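Local coordinates for MobA-like NTP transferase domain-containing protein (Thermus thermophilus, PDB 2DPW), which is of unknown function but probably transfers nucleotidyl groups, with a MobA-like NTP transferase domain, at residues E100-V105 against L213-E219. Sequence-based numbering, arbitrary orientation.
Sequences EAVRFV and LVTPYPE
In this MobA-like, GT-A-type α/β domain, helix 99-108 packs against the end of strand 210-214 and the loop that leaves it. Residues 100-105 are α-helix. Leu213 and Val214 are extended, and Leu213 and Thr215 pair by backbone hydrogen bonds with strand 114-120; Thr215 to Tyr217 form a loop, and a 3-10 segment starts at Pro218. The two segments run in opposite senses, with CA of Ala101 5.5 Å from CA of Tyr217 and CA of Val105 7.0 Å from CA of Thr215.

Tyr217 (chi1 m) lays its ring across the first helical turn: Ala101 CA sits 4.0 Å from the ring centroid, over the face, in a CH-pi contact, and Tyr217 OH donates to Glu100 OE2 at 3.1 Å. Ala101 CB meets Tyr217 CB at 3.6 Å and Glu219 CG at 3.8 Å. Glu219 turns its acid back to Thr98 OG1, which also accepts from Ala101 N.

One turn on, Phe104 (chi1 t) reaches over the loop. Phe104 CD2 meets Thr215 CG2 at 3.3 Å; Val214 O lies at the ring edge, 3.3 Å from Phe104 CE2, and Leu213 CD2 is 3.9 Å from the same CE2. Phe104 CB touches Tyr217 CE1 at 3.6 Å, the rings being oblique. Val105 CA approaches Leu213 CD2 at 3.4 Å.

The join therefore rests mainly on the close fit of apolar and aromatic side chains, with Tyr217 OH to Glu100 OE2 adding a polar tie at its exposed edge.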
ATOM      1  N   GLU A 100       8.014  13.892   1.340  1.00 40.07           N
ATOM      2  CA  GLU A 100       8.212  13.908   2.780  1.00 42.88           C
ATOM      3  C   GLU A 100       7.635  12.640   3.395  1.00 41.83           C
ATOM      4  O   GLU A 100       8.272  11.988   4.229  1.00 41.80           O
ATOM      5  CB  GLU A 100       7.546  15.138   3.387  1.00 43.17           C
ATOM      6  CG  GLU A 100       8.065  15.491   4.763  1.00 53.50           C
ATOM      7  CD  GLU A 100       7.525  16.818   5.256  1.00 64.59           C
ATOM      8  OE1 GLU A 100       7.254  17.686   4.399  1.00 80.64           O
ATOM      9  OE2 GLU A 100       7.385  17.002   6.487  1.00 47.63           O
ATOM     10  N   ALA A 101       6.423  12.296   2.969  1.00 35.56           N
ATOM     11  CA  ALA A 101       5.753  11.098   3.452  1.00 35.90           C
ATOM     12  C   ALA A 101       6.591   9.866   3.100  1.00 37.48           C
ATOM     13  O   ALA A 101       6.784   8.970   3.915  1.00 39.03           O
ATOM     14  CB  ALA A 101       4.374  10.993   2.823  1.00 33.77           C
ATOM     15  N   VAL A 102       7.102   9.822   1.881  1.00 32.48           N
ATOM     16  CA  VAL A 102       7.903   8.689   1.471  1.00 35.90           C
ATOM     17  C   VAL A 102       9.189   8.534   2.292  1.00 43.56           C
ATOM     18  O   VAL A 102       9.509   7.433   2.764  1.00 45.98           O
ATOM     19  CB  VAL A 102       8.257   8.790  -0.018  1.00 33.03           C
ATOM     20  CG1 VAL A 102       9.272   7.716  -0.383  1.00 35.54           C
ATOM     21  CG2 VAL A 102       6.999   8.630  -0.854  1.00 26.24           C
ATOM     22  N   ARG A 103       9.917   9.630   2.473  1.00 37.66           N
ATOM     23  CA  ARG A 103      11.157   9.562   3.217  1.00 37.12           C
ATOM     24  C   ARG A 103      10.942   9.187   4.667  1.00 37.52           C
ATOM     25  O   ARG A 103      11.775   8.515   5.262  1.00 41.26           O
ATOM     26  CB  ARG A 103      11.920  10.878   3.097  1.00 34.70           C
ATOM     27  CG  ARG A 103      12.494  11.061   1.704  1.00 52.43           C
ATOM     28  CD  ARG A 103      13.449  12.226   1.562  1.00 43.12           C
ATOM     29  NE  ARG A 103      14.274  12.020   0.374  1.00 62.58           N
ATOM     30  CZ  ARG A 103      15.074  12.932  -0.164  1.00 71.46           C
ATOM     31  NH1 ARG A 103      15.169  14.143   0.377  1.00 83.81           N
ATOM     32  NH2 ARG A 103      15.781  12.628  -1.245  1.00 68.69           N
ATOM     33  N   PHE A 104       9.820   9.604   5.240  1.00 38.93           N
ATOM     34  CA  PHE A 104       9.541   9.267   6.633  1.00 41.85           C
ATOM     35  C   PHE A 104       9.581   7.753   6.769  1.00 40.26           C
ATOM     36  O   PHE A 104      10.299   7.192   7.600  1.00 38.02           O
ATOM     37  CB  PHE A 104       8.158   9.765   7.041  1.00 39.05           C
ATOM     38  CG  PHE A 104       7.724   9.286   8.396  1.00 46.06           C
ATOM     39  CD1 PHE A 104       8.342   9.752   9.549  1.00 48.40           C
ATOM     40  CD2 PHE A 104       6.715   8.343   8.520  1.00 52.73           C
ATOM     41  CE1 PHE A 104       7.957   9.283  10.803  1.00 39.76           C
ATOM     42  CE2 PHE A 104       6.329   7.871   9.769  1.00 55.88           C
ATOM     43  CZ  PHE A 104       6.953   8.342  10.911  1.00 38.67           C
ATOM     44  N   VAL A 105       8.781   7.106   5.931  1.00 40.87           N
ATOM     45  CA  VAL A 105       8.680   5.661   5.901  1.00 44.98           C
ATOM     46  C   VAL A 105      10.084   5.092   5.836  1.00 44.34           C
ATOM     47  O   VAL A 105      10.508   4.345   6.718  1.00 40.38           O
ATOM     48  CB  VAL A 105       7.882   5.197   4.656  1.00 41.63           C
ATOM     49  CG1 VAL A 105       7.837   3.674   4.589  1.00 19.85           C
ATOM     50  CG2 VAL A 105       6.477   5.776   4.705  1.00 31.75           C
ATOM     51  N   LEU A 213       4.280   0.876  10.854  1.00 39.62           N
ATOM     52  CA  LEU A 213       4.955   2.145  11.079  1.00 40.36           C
ATOM     53  C   LEU A 213       3.891   3.220  11.196  1.00 49.59           C
ATOM     54  O   LEU A 213       3.199   3.527  10.217  1.00 53.42           O
ATOM     55  CB  LEU A 213       5.887   2.498   9.914  1.00 35.98           C
ATOM     56  CG  LEU A 213       6.639   3.835  10.041  1.00 37.30           C
ATOM     57  CD1 LEU A 213       7.743   3.677  11.045  1.00 21.68           C
ATOM     58  CD2 LEU A 213       7.236   4.276   8.703  1.00 31.32           C
ATOM     59  N   VAL A 214       3.731   3.770  12.393  1.00 43.84           N
ATOM     60  CA  VAL A 214       2.766   4.841  12.565  1.00 46.01           C
ATOM     61  C   VAL A 214       3.322   5.972  11.706  1.00 53.36           C
ATOM     62  O   VAL A 214       4.388   6.511  12.000  1.00 54.46           O
ATOM     63  CB  VAL A 214       2.697   5.316  14.012  1.00 37.01           C
ATOM     64  CG1 VAL A 214       1.639   6.396  14.133  1.00 26.76           C
ATOM     65  CG2 VAL A 214       2.389   4.142  14.924  1.00 24.94           C
ATOM     66  N   THR A 215       2.605   6.314  10.642  1.00 51.32           N
ATOM     67  CA  THR A 215       3.049   7.346   9.721  1.00 47.01           C
ATOM     68  C   THR A 215       2.095   8.526   9.747  1.00 49.78           C
ATOM     69  O   THR A 215       0.981   8.434   9.246  1.00 51.31           O
ATOM     70  CB  THR A 215       3.132   6.763   8.319  1.00 56.55           C
ATOM     71  OG1 THR A 215       3.975   5.605   8.352  1.00 58.37           O
ATOM     72  CG2 THR A 215       3.701   7.772   7.345  1.00 58.32           C
ATOM     73  N   PRO A 216       2.544   9.663  10.307  1.00 50.71           N
ATOM     74  CA  PRO A 216       1.831  10.934  10.475  1.00 43.52           C
ATOM     75  C   PRO A 216       1.293  11.541   9.196  1.00 50.97           C
ATOM     76  O   PRO A 216       0.439  12.417   9.234  1.00 57.74           O
ATOM     77  CB  PRO A 216       2.875  11.840  11.112  1.00 40.81           C
ATOM     78  CG  PRO A 216       3.905  10.905  11.646  1.00 46.85           C
ATOM     79  CD  PRO A 216       3.969   9.861  10.596  1.00 47.74           C
ATOM     80  N   TYR A 217       1.798  11.083   8.060  1.00 54.25           N
ATOM     81  CA  TYR A 217       1.351  11.608   6.781  1.00 49.72           C
ATOM     82  C   TYR A 217       0.214  10.777   6.205  1.00 48.54           C
ATOM     83  O   TYR A 217       0.426   9.688   5.686  1.00 51.53           O
ATOM     84  CB  TYR A 217       2.514  11.634   5.809  1.00 46.33           C
ATOM     85  CG  TYR A 217       3.738  12.303   6.375  1.00 51.16           C
ATOM     86  CD1 TYR A 217       4.520  11.672   7.346  1.00 44.56           C
ATOM     87  CD2 TYR A 217       4.128  13.564   5.925  1.00 56.38           C
ATOM     88  CE1 TYR A 217       5.664  12.281   7.851  1.00 46.06           C
ATOM     89  CE2 TYR A 217       5.268  14.182   6.419  1.00 52.19           C
ATOM     90  CZ  TYR A 217       6.035  13.542   7.376  1.00 51.57           C
ATOM     91  OH  TYR A 217       7.182  14.160   7.815  1.00 35.76           O
ATOM     92  N   PRO A 218      -1.017  11.289   6.295  1.00 46.03           N
ATOM     93  CA  PRO A 218      -2.207  10.604   5.788  1.00 47.04           C
ATOM     94  C   PRO A 218      -2.288  10.448   4.262  1.00 51.50           C
ATOM     95  O   PRO A 218      -3.137   9.710   3.752  1.00 48.07           O
ATOM     96  CB  PRO A 218      -3.347  11.444   6.359  1.00 41.09           C
ATOM     97  CG  PRO A 218      -2.747  12.803   6.446  1.00 46.98           C
ATOM     98  CD  PRO A 218      -1.390  12.522   7.008  1.00 36.55           C
ATOM     99  N   GLU A 219      -1.421  11.143   3.532  1.00 54.28           N
ATOM    100  CA  GLU A 219      -1.413  11.036   2.070  1.00 50.28           C
ATOM    101  C   GLU A 219      -0.923   9.644   1.697  1.00 49.67           C
ATOM    102  O   GLU A 219      -0.987   9.231   0.537  1.00 55.36           O
ATOM    103  CB  GLU A 219      -0.500  12.096   1.436  1.00 45.84           C
ATOM    104  CG  GLU A 219       0.897  12.164   2.010  1.00 42.56           C
ATOM    105  CD  GLU A 219       0.998  13.105   3.199  1.00 49.81           C
ATOM    106  OE1 GLU A 219       0.209  12.963   4.159  1.00 53.93           O
ATOM    107  OE2 GLU A 219       1.877  13.992   3.174  1.00 53.68           O
TER